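PDB 6EU4: tail spike protein from Acinetobacter phage vB_AbaP_AS12, which probably recognises and degrades the capsular polysaccharide of its host, Acinetobacter baumannii, serving as the trimeric receptor-binding spike of the phage tail. Local coordinates for residues Asp26-Thr31 against Cys76-Val81; Ala32-Val37 against Tyr63-Ala68; Leu215-Thr220 against Asp237-Thr242; Thr269-Ile274 against Asn289-Cys294. All blocks are in the same frame, centred on the assembly; numbering follows the deposited sequence. Where two conformers were deposited one is given.

How the interactions relate
The four contacts form two pairs, at separate places along the elongated chain. Interactions 1 and 2 lie together near the N-terminus, their centres about 8 Å apart, where the loop 26-36 packs against the small sheet containing strands 37-40, 59-63, 76-77 and 80-82; along the chain, interaction 2 is nested within the loop that interaction 1 closes. Interactions 3 and 4 follow in series, some 10 Å apart between centres, on successive coils of the parallel beta-helix, where strands 241-250 and 268-274 are neighbours. Centres of interactions 1 and 3 are about 41 Å apart. The first pair thus joins a loop to the N-terminal sheet, while the second shows how the shaft repeats a corner from coil to coil beside the neighbouring subunit.

Interaction 1: residues Asp26-Thr31 against Cys76-Val81; sequences DLESLT and CINGWV
With chi1 at -66° the CG of L27 lies anti to its own carbonyl carbon, and a nearly straight chi2 sends its two methyl groups toward W80. The indole answers from the other segment: its chi1 of -71° also sets CG anti to the carbonyl carbon, and chi2 of 91° turns a ring face toward the leucine. CD2 of L27 sits over the five-membered ring in a CH-pi contact, 3.9 Å from the centroid and almost on the ring normal. The other methyl, CD1, reaches past the ring to the stem of the tryptophan, 3.8 Å from W80 CB, and touches I77 CG2 at 4.1 Å. L30 has a different first torsion, CG anti to the backbone N, and its CD2 comes obliquely to the benzene half, a tight 3.3 Å from W80 CZ2. W80 and I77 are the paired ends of a two-residue beta hairpin, whose type I' turn has N78 and G79 at its tip; the loop 26-31 packs against this hairpin, while Y63 also meets the indole. At the tip, N78 OD1 lies 3.3 Å from E28 CA, a contact against backbone carbon, and the glutamate chain extends away beyond it. No direct hydrogen bond joins the segments. Instead a water in the plane of the indole ring, gripped by three bonds, accepts from W80 NE1 at 3.1 Å and donates to the carbonyl oxygens of L27 and L30, 2.8 Å from each O.

Interaction 2: residues Ala32-Val37 against Tyr63-Ala68; sequences ANDGMV and YVASRA
A type II beta turn, N33 to M36, leads into strand 37-40 and docks on the end of strand 59-63, its antiparallel neighbour in the N-terminal sheet. Two backbone hydrogen bonds hold Y63 to the turn: its N-H gives a fairly straight bond to M36 O, 2.9 Å from Y63 N and in the carbonyl plane, while its own O receives G35 N from above the carbonyl plane. G35 adopts a positive phi of 89°, as the third position of such a turn commonly does. Y63, with CG anti to its backbone N, lays its ring along the turn: CD2 approaches N33 O at 3.4 Å, the oxygen lying at the ring edge, and also A32 CB at 4.1 Å. K41 of the second subunit donates to G35 O, so the turn also faces the trimer interface. Beyond the strand end, D34 swings its carboxylate to the first residue of the short 3-10 segment 65-66. There A65 N, 2.9 Å from D34 OD1, makes an almost linear bond of 176°, entering from above the carboxylate plane, while A65 CB rests 3.5 Å from the same OD1.

Interaction 3: residues Leu215-Thr220 against Asp237-Thr242; sequences LIALST and DAWMCT
Strands 215-217 and 237-239 run parallel, their axes 4.8 Å apart and inclined by 2°, and the two segments stay in register as both turn a corner, at L218 and at M240. Each corner residue adopts left-handed helical backbone angles, so the bend is copied from one segment to the next. Hydrogen bonds span it: I216 receives from W239 and gives to D237, L218 N reaches W239 O at 3.0 Å, S219 N reaches M240 O at 3.2 Å, and T242 N closes on S219 O. S219 OG folds back to A217 O, 2.9 Å away, bracing the corner within its own segment.

A217 and W239 point to the same face. A chi1 of 56° holds the indole in the crowded position between N and carbonyl carbon, which places its five-membered ring beneath A217 CB, 3.4 Å from the centroid, a close CH-pi contact. L218 runs alongside the six-membered ring, CD1 3.8 Å from W239 CH2. On the opposite face of the sheet, I216 CG1 packs on A238 CB at 3.5 Å. Y187 meets the indole edge-to-face, and W277 of a second subunit also touches it. Parallel strands in exact register, with a left-handed corner residue repeated from coil to coil, are typical of the parallel beta-helix, whose right-handed form builds the shaft of phage tailspikes.

Interaction 4: residues Thr269-Ile274 against Asn289-Cys294; sequences TTQTFI and NKMQGC
The direct hydrogen bond between the segments is a bent one: T270 N lies 2.9 Å from Q292 O, with an angle of 137° at the hydrogen, yet the donor stays in the carbonyl plane. A water supplies a second grip on the same oxygen, donating to Q292 O at 2.7 Å while accepting from Q271 N at 3.0 Å. It thereby links the backbones of Q271 and Q292, next to the direct bond. Weaker CA-H...O contacts add to these, with T270 CA approaching G293 O and C294 CA approaching Q271 O. Within 269-274, the side chain of Q271 curls back, bent at chi2, so that NE2 gives a nearly straight bond (174°) to T269 O, 3.1 Å away and in the plane of both groups; its OE1 is taken by W243. T269 and T270 also join their hydroxyls, OG1 to OG1 at 2.9 Å. T270 and G293 face each other with positive phi, forming successive corners of a parallel beta-helix, and T270 OG1 bonds weakly to M240 N in the coil before. G293 O accepts from S298 of a second subunit, tying this corner to the neighbouring chain.

The apolar contacts involve M291, Q271, F273 and C294. M291, present as selenomethionine and bent at chi2 and chi3, crosses Q271 at about a right angle, SE 3.8 Å from Q271 CG. Its CE meets F273 tip to tip in the ring plane, 3.7 Å from CE1 of F273. C294 SG adds a sulfur-aromatic contact at the same edge, 3.8 Å from F273 CE1, while W243 stacks on the phenylalanine ring.

Interaction 1: residues Asp26-Thr31 against Cys76-Val81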
# COMPACT_ATOMS: atom_id res chain seq x y z
N ASP A 26 -54.71 9.70 -19.69
CA ASP A 26 -55.70 9.32 -20.68
C ASP A 26 -56.06 7.84 -20.62
O ASP A 26 -57.04 7.44 -21.27
CB ASP A 26 -55.19 9.68 -22.08
CG ASP A 26 -55.07 11.17 -22.28
OD1 ASP A 26 -55.96 11.92 -21.80
OD2 ASP A 26 -54.08 11.60 -22.90
N LEU A 27 -55.32 7.04 -19.86
CA LEU A 27 -55.64 5.62 -19.74
C LEU A 27 -56.97 5.41 -19.03
O LEU A 27 -57.76 4.55 -19.44
CB LEU A 27 -54.51 4.90 -19.00
CG LEU A 27 -53.16 4.83 -19.73
CD1 LEU A 27 -52.07 4.26 -18.83
CD2 LEU A 27 -53.26 3.99 -21.00
N GLU A 28 -57.26 6.19 -17.98
CA GLU A 28 -58.48 5.97 -17.20
C GLU A 28 -59.73 5.93 -18.07
O GLU A 28 -60.67 5.17 -17.78
CB GLU A 28 -58.64 7.06 -16.13
CG GLU A 28 -59.82 6.82 -15.19
CD GLU A 28 -60.13 7.99 -14.28
OE1 GLU A 28 -60.92 7.81 -13.33
OE2 GLU A 28 -59.59 9.10 -14.52
N SER A 29 -59.77 6.73 -19.13
CA SER A 29 -60.95 6.80 -19.98
C SER A 29 -60.70 6.10 -21.32
O SER A 29 -61.01 6.64 -22.38
CB SER A 29 -61.36 8.25 -20.22
OG SER A 29 -60.38 8.93 -20.99
N LEU A 30 -60.14 4.90 -21.26
CA LEU A 30 -59.79 4.13 -22.45
C LEU A 30 -60.61 2.84 -22.45
O LEU A 30 -60.39 1.97 -21.60
CB LEU A 30 -58.28 3.85 -22.46
CG LEU A 30 -57.64 3.21 -23.69
CD1 LEU A 30 -57.96 3.98 -24.95
CD2 LEU A 30 -56.12 3.13 -23.52
N THR A 31 -61.57 2.72 -23.37
CA THR A 31 -62.32 1.48 -23.49
C THR A 31 -61.43 0.43 -24.14
O THR A 31 -61.01 0.59 -25.29
CB THR A 31 -63.60 1.67 -24.32
OG1 THR A 31 -63.27 2.00 -25.67
CG2 THR A 31 -64.47 2.75 -23.73
N CYS A 76 -48.91 -0.01 -12.72
CA CYS A 76 -50.26 -0.43 -13.09
C CYS A 76 -51.19 0.76 -12.92
O CYS A 76 -51.46 1.18 -11.79
CB CYS A 76 -50.72 -1.62 -12.26
SG CYS A 76 -52.39 -2.20 -12.69
N ILE A 77 -51.67 1.31 -14.03
CA ILE A 77 -52.50 2.51 -14.02
C ILE A 77 -53.84 2.12 -14.62
O ILE A 77 -53.97 1.92 -15.84
CB ILE A 77 -51.84 3.67 -14.78
CG1 ILE A 77 -50.51 4.04 -14.08
CG2 ILE A 77 -52.79 4.88 -14.86
CD1 ILE A 77 -49.64 5.08 -14.80
N ASN A 78 -54.84 1.97 -13.75
CA ASN A 78 -56.18 1.51 -14.14
C ASN A 78 -56.11 0.22 -14.95
O ASN A 78 -56.82 0.04 -15.95
CB ASN A 78 -56.93 2.60 -14.91
CG ASN A 78 -56.89 3.95 -14.21
OD1 ASN A 78 -56.42 4.94 -14.77
ND2 ASN A 78 -57.36 3.99 -12.97
N GLY A 79 -55.26 -0.71 -14.51
CA GLY A 79 -55.12 -1.99 -15.16
C GLY A 79 -54.07 -2.04 -16.25
O GLY A 79 -53.73 -3.13 -16.71
N TRP A 80 -53.57 -0.89 -16.70
CA TRP A 80 -52.59 -0.82 -17.78
C TRP A 80 -51.19 -1.01 -17.19
O TRP A 80 -50.67 -0.13 -16.49
CB TRP A 80 -52.71 0.50 -18.53
CG TRP A 80 -53.96 0.58 -19.34
CD1 TRP A 80 -55.17 1.06 -18.94
CD2 TRP A 80 -54.13 0.15 -20.70
NE1 TRP A 80 -56.08 0.97 -19.96
CE2 TRP A 80 -55.47 0.41 -21.06
CE3 TRP A 80 -53.28 -0.43 -21.65
CZ2 TRP A 80 -55.98 0.10 -22.31
CZ3 TRP A 80 -53.80 -0.73 -22.91
CH2 TRP A 80 -55.13 -0.45 -23.23
N VAL A 81 -50.58 -2.15 -17.48
CA VAL A 81 -49.31 -2.53 -16.87
C VAL A 81 -48.15 -2.08 -17.75
O VAL A 81 -48.14 -2.31 -18.97
CB VAL A 81 -49.26 -4.05 -16.63
CG1 VAL A 81 -47.90 -4.46 -16.07
CG2 VAL A 81 -50.36 -4.44 -15.66
O HOH W 1 -58.91 1.96 -19.27

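Interaction 2: residues Ala32-Val37 against Tyr63-Ala68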
# COMPACT_ATOMS: atom_id res chain seq x y z
N ALA A 32 -61.13 -0.64 -23.41
CA ALA A 32 -60.15 -1.62 -23.86
C ALA A 32 -60.57 -3.02 -23.46
O ALA A 32 -61.16 -3.24 -22.40
CB ALA A 32 -58.77 -1.31 -23.28
N ASN A 33 -60.25 -3.98 -24.33
CA ASN A 33 -60.41 -5.39 -24.02
C ASN A 33 -59.18 -5.91 -23.29
O ASN A 33 -58.08 -5.37 -23.41
CB ASN A 33 -60.63 -6.20 -25.29
CG ASN A 33 -62.00 -5.99 -25.90
OD1 ASN A 33 -62.95 -5.56 -25.23
ND2 ASN A 33 -62.13 -6.33 -27.18
N ASP A 34 -59.39 -6.98 -22.53
CA ASP A 34 -58.29 -7.63 -21.83
C ASP A 34 -57.17 -7.96 -22.82
O ASP A 34 -57.41 -8.53 -23.88
CB ASP A 34 -58.80 -8.91 -21.16
CG ASP A 34 -57.87 -9.43 -20.08
OD1 ASP A 34 -57.06 -8.64 -19.55
OD2 ASP A 34 -57.95 -10.63 -19.76
N GLY A 35 -55.94 -7.56 -22.47
CA GLY A 35 -54.78 -7.86 -23.29
C GLY A 35 -54.45 -6.85 -24.37
O GLY A 35 -53.49 -7.07 -25.13
N MSE A 36 -55.21 -5.76 -24.48
CA MSE A 36 -54.93 -4.69 -25.44
C MSE A 36 -53.55 -4.06 -25.16
O MSE A 36 -53.14 -3.97 -24.01
CB MSE A 36 -56.04 -3.63 -25.35
CG MSE A 36 -55.91 -2.43 -26.28
SE MSE A 36 -57.54 -1.32 -26.29
CE MSE A 36 -58.74 -2.55 -27.21
N VAL A 37 -52.86 -3.62 -26.21
CA VAL A 37 -51.55 -2.98 -26.07
C VAL A 37 -51.66 -1.53 -26.52
O VAL A 37 -52.18 -1.24 -27.61
CB VAL A 37 -50.46 -3.70 -26.90
CG1 VAL A 37 -49.10 -3.03 -26.68
CG2 VAL A 37 -50.41 -5.18 -26.57
N TYR A 63 -53.18 -3.92 -21.12
CA TYR A 63 -54.33 -3.88 -20.23
C TYR A 63 -54.56 -5.24 -19.58
O TYR A 63 -54.66 -6.26 -20.27
CB TYR A 63 -55.57 -3.44 -21.00
CG TYR A 63 -56.77 -3.26 -20.11
CD1 TYR A 63 -56.74 -2.37 -19.05
CD2 TYR A 63 -57.94 -3.99 -20.33
CE1 TYR A 63 -57.84 -2.20 -18.23
CE2 TYR A 63 -59.04 -3.83 -19.51
CZ TYR A 63 -58.98 -2.93 -18.46
OH TYR A 63 -60.06 -2.76 -17.64
N VAL A 64 -54.61 -5.26 -18.25
CA VAL A 64 -54.89 -6.46 -17.47
C VAL A 64 -56.23 -6.23 -16.77
O VAL A 64 -56.29 -5.60 -15.70
CB VAL A 64 -53.78 -6.76 -16.45
CG1 VAL A 64 -54.11 -8.02 -15.66
CG2 VAL A 64 -52.44 -6.91 -17.15
N ALA A 65 -57.31 -6.76 -17.37
CA ALA A 65 -58.66 -6.42 -16.93
C ALA A 65 -58.89 -6.73 -15.45
O ALA A 65 -59.61 -6.00 -14.76
CB ALA A 65 -59.69 -7.16 -17.78
N SER A 66 -58.31 -7.83 -14.96
CA SER A 66 -58.50 -8.20 -13.56
C SER A 66 -57.88 -7.20 -12.60
O SER A 66 -58.12 -7.30 -11.39
CB SER A 66 -57.92 -9.59 -13.31
OG SER A 66 -56.51 -9.57 -13.47
N ARG A 67 -57.08 -6.25 -13.09
CA ARG A 67 -56.47 -5.23 -12.25
C ARG A 67 -56.98 -3.83 -12.60
O ARG A 67 -56.33 -2.83 -12.26
CB ARG A 67 -54.95 -5.31 -12.37
CG ARG A 67 -54.39 -6.67 -11.96
CD ARG A 67 -52.88 -6.68 -12.04
NE ARG A 67 -52.32 -5.67 -11.14
CZ ARG A 67 -51.05 -5.28 -11.16
NH1 ARG A 67 -50.21 -5.82 -12.02
NH2 ARG A 67 -50.62 -4.34 -10.32
N ALA A 68 -58.15 -3.75 -13.25
CA ALA A 68 -58.65 -2.48 -13.76
C ALA A 68 -58.80 -1.45 -12.65
O ALA A 68 -58.69 -0.24 -12.91
CB ALA A 68 -59.99 -2.69 -14.46

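Interaction 3: residues Leu215-Thr220 against Asp237-Thr242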
# COMPACT_ATOMS: atom_id res chain seq x y z
N LEU A 215 -26.80 1.55 8.54
CA LEU A 215 -26.49 0.12 8.54
C LEU A 215 -26.40 -0.34 7.09
O LEU A 215 -27.43 -0.51 6.43
CB LEU A 215 -27.56 -0.67 9.31
CG LEU A 215 -27.96 -0.16 10.70
CD1 LEU A 215 -29.10 -0.98 11.28
CD2 LEU A 215 -26.77 -0.17 11.65
N ILE A 216 -25.18 -0.54 6.58
CA ILE A 216 -24.97 -0.89 5.18
C ILE A 216 -23.91 -1.97 5.07
O ILE A 216 -23.02 -2.09 5.93
CB ILE A 216 -24.55 0.33 4.30
CG1 ILE A 216 -23.37 1.06 4.93
CG2 ILE A 216 -25.74 1.25 4.10
CD1 ILE A 216 -22.77 2.15 4.05
N ALA A 217 -24.01 -2.77 4.02
CA ALA A 217 -23.06 -3.85 3.82
C ALA A 217 -23.02 -4.23 2.35
O ALA A 217 -24.00 -4.06 1.62
CB ALA A 217 -23.42 -5.09 4.63
N LEU A 218 -21.90 -4.81 1.96
CA LEU A 218 -21.81 -5.59 0.73
C LEU A 218 -22.26 -4.78 -0.49
O LEU A 218 -23.08 -5.22 -1.29
CB LEU A 218 -22.64 -6.86 0.86
CG LEU A 218 -22.22 -7.79 1.99
CD1 LEU A 218 -23.36 -8.76 2.29
CD2 LEU A 218 -20.95 -8.56 1.66
N SER A 219 -21.70 -3.57 -0.63
CA SER A 219 -22.23 -2.60 -1.59
C SER A 219 -21.09 -1.86 -2.27
O SER A 219 -19.95 -1.83 -1.78
CB SER A 219 -23.13 -1.56 -0.92
OG SER A 219 -24.34 -2.14 -0.46
N THR A 220 -21.42 -1.24 -3.41
CA THR A 220 -20.49 -0.36 -4.09
C THR A 220 -21.15 1.00 -4.32
O THR A 220 -22.31 1.08 -4.73
CB THR A 220 -20.00 -0.91 -5.44
OG1 THR A 220 -21.11 -1.08 -6.33
CG2 THR A 220 -19.30 -2.25 -5.26
N ASP A 237 -22.63 1.42 11.05
CA ASP A 237 -22.09 0.07 10.94
C ASP A 237 -22.12 -0.24 9.45
O ASP A 237 -23.19 -0.48 8.88
CB ASP A 237 -22.91 -0.93 11.75
CG ASP A 237 -22.34 -2.36 11.72
OD1 ASP A 237 -21.66 -2.75 10.76
OD2 ASP A 237 -22.63 -3.11 12.68
N ALA A 238 -20.95 -0.18 8.82
CA ALA A 238 -20.75 -0.47 7.41
C ALA A 238 -19.70 -1.56 7.30
O ALA A 238 -18.65 -1.49 7.96
CB ALA A 238 -20.29 0.80 6.66
N TRP A 239 -19.97 -2.57 6.48
CA TRP A 239 -18.95 -3.58 6.25
C TRP A 239 -18.96 -4.06 4.81
O TRP A 239 -20.01 -4.12 4.16
CB TRP A 239 -19.11 -4.74 7.23
CG TRP A 239 -20.45 -5.44 7.27
CD1 TRP A 239 -21.60 -5.01 7.91
CD2 TRP A 239 -20.76 -6.69 6.67
NE1 TRP A 239 -22.59 -5.94 7.75
CE2 TRP A 239 -22.11 -6.98 6.99
CE3 TRP A 239 -20.03 -7.61 5.90
CZ2 TRP A 239 -22.74 -8.13 6.55
CZ3 TRP A 239 -20.66 -8.76 5.48
CH2 TRP A 239 -22.00 -9.01 5.81
N MSE A 240 -17.77 -4.36 4.31
CA MSE A 240 -17.64 -4.83 2.93
C MSE A 240 -18.30 -3.87 1.95
O MSE A 240 -19.18 -4.26 1.16
CB MSE A 240 -18.21 -6.24 2.78
CG MSE A 240 -17.31 -7.30 3.35
SE MSE A 240 -15.77 -7.58 2.14
CE MSE A 240 -14.69 -8.66 3.34
N CYS A 241 -17.86 -2.61 1.97
CA CYS A 241 -18.31 -1.62 1.00
C CYS A 241 -17.10 -0.95 0.37
O CYS A 241 -16.09 -0.71 1.04
CB CYS A 241 -19.20 -0.54 1.62
SG CYS A 241 -20.76 -1.14 2.32
N THR A 242 -17.21 -0.66 -0.93
CA THR A 242 -16.21 0.14 -1.61
C THR A 242 -16.82 1.44 -2.08
O THR A 242 -18.01 1.52 -2.42
CB THR A 242 -15.59 -0.60 -2.81
OG1 THR A 242 -16.59 -0.80 -3.81
CG2 THR A 242 -15.02 -1.95 -2.39

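Interaction 4: residues Thr269-Ile274 against Asn289-Cys294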
# COMPACT_ATOMS: atom_id res chain seq x y z
N THR A 269 -16.15 -2.85 9.09
CA THR A 269 -15.00 -3.55 8.52
C THR A 269 -14.88 -3.23 7.04
O THR A 269 -15.84 -2.86 6.38
CB THR A 269 -15.05 -5.08 8.65
OG1 THR A 269 -16.00 -5.59 7.72
CG2 THR A 269 -15.37 -5.54 10.07
N THR A 270 -13.67 -3.42 6.55
CA THR A 270 -13.38 -3.57 5.12
C THR A 270 -14.11 -2.52 4.27
O THR A 270 -14.83 -2.82 3.31
CB THR A 270 -13.67 -5.00 4.65
OG1 THR A 270 -15.01 -5.41 4.97
CG2 THR A 270 -12.67 -5.97 5.27
N GLN A 271 -13.86 -1.24 4.60
CA GLN A 271 -14.26 -0.11 3.77
C GLN A 271 -13.05 0.35 2.96
O GLN A 271 -11.99 0.61 3.53
CB GLN A 271 -14.79 1.07 4.60
CG GLN A 271 -15.96 0.72 5.49
CD GLN A 271 -17.21 0.35 4.70
OE1 GLN A 271 -17.81 1.19 4.03
NE2 GLN A 271 -17.61 -0.91 4.79
N THR A 272 -13.20 0.41 1.64
CA THR A 272 -12.16 0.93 0.76
C THR A 272 -12.64 2.23 0.14
O THR A 272 -13.77 2.32 -0.33
CB THR A 272 -11.81 -0.06 -0.36
OG1 THR A 272 -11.38 -1.31 0.18
CG2 THR A 272 -10.64 0.48 -1.21
N PHE A 273 -11.74 3.22 0.11
CA PHE A 273 -11.99 4.52 -0.52
C PHE A 273 -10.90 4.77 -1.54
O PHE A 273 -9.72 4.81 -1.17
CB PHE A 273 -12.00 5.65 0.51
CG PHE A 273 -13.01 5.46 1.61
CD1 PHE A 273 -12.68 4.74 2.75
CD2 PHE A 273 -14.28 6.00 1.51
CE1 PHE A 273 -13.62 4.55 3.76
CE2 PHE A 273 -15.22 5.79 2.52
CZ PHE A 273 -14.88 5.09 3.63
N ILE A 274 -11.29 4.91 -2.80
CA ILE A 274 -10.36 5.13 -3.91
C ILE A 274 -10.75 6.43 -4.58
O ILE A 274 -11.87 6.55 -5.11
CB ILE A 274 -10.41 3.96 -4.91
CG1 ILE A 274 -9.97 2.67 -4.18
CG2 ILE A 274 -9.48 4.23 -6.09
CD1 ILE A 274 -10.06 1.42 -5.02
N ASN A 289 -14.85 5.98 13.48
CA ASN A 289 -14.95 5.27 14.75
C ASN A 289 -15.17 3.79 14.47
O ASN A 289 -16.05 3.43 13.68
CB ASN A 289 -16.09 5.85 15.58
CG ASN A 289 -16.27 5.13 16.90
OD1 ASN A 289 -15.30 4.87 17.63
ND2 ASN A 289 -17.52 4.79 17.22
N LYS A 290 -14.34 2.94 15.08
CA LYS A 290 -14.43 1.49 14.92
C LYS A 290 -14.35 1.09 13.45
O LYS A 290 -15.05 0.19 12.98
CB LYS A 290 -15.69 0.93 15.57
CG LYS A 290 -15.73 1.10 17.09
CD LYS A 290 -14.80 0.13 17.83
CE LYS A 290 -14.99 0.20 19.36
NZ LYS A 290 -14.26 -0.90 20.07
N MSE A 291 -13.42 1.72 12.73
CA MSE A 291 -13.22 1.44 11.33
C MSE A 291 -12.06 0.46 11.15
O MSE A 291 -10.89 0.86 11.07
CB MSE A 291 -12.96 2.76 10.56
CG MSE A 291 -14.28 3.47 10.21
SE MSE A 291 -15.19 2.64 8.66
CE MSE A 291 -14.57 3.77 7.25
N GLN A 292 -12.39 -0.83 11.07
CA GLN A 292 -11.39 -1.88 10.95
C GLN A 292 -11.14 -2.21 9.49
O GLN A 292 -12.08 -2.24 8.68
CB GLN A 292 -11.84 -3.14 11.69
CG GLN A 292 -12.57 -2.90 13.02
CD GLN A 292 -11.77 -2.04 13.97
OE1 GLN A 292 -10.59 -1.79 13.75
NE2 GLN A 292 -12.41 -1.58 15.04
N GLY A 293 -9.88 -2.50 9.15
CA GLY A 293 -9.59 -2.93 7.78
C GLY A 293 -9.91 -1.92 6.70
O GLY A 293 -10.39 -2.30 5.62
N CYS A 294 -9.62 -0.64 6.95
CA CYS A 294 -9.96 0.46 6.06
C CYS A 294 -8.75 0.92 5.26
O CYS A 294 -7.69 1.20 5.83
CB CYS A 294 -10.51 1.62 6.88
SG CYS A 294 -10.83 3.11 5.93
O HOH W 2 -13.41 -0.24 7.43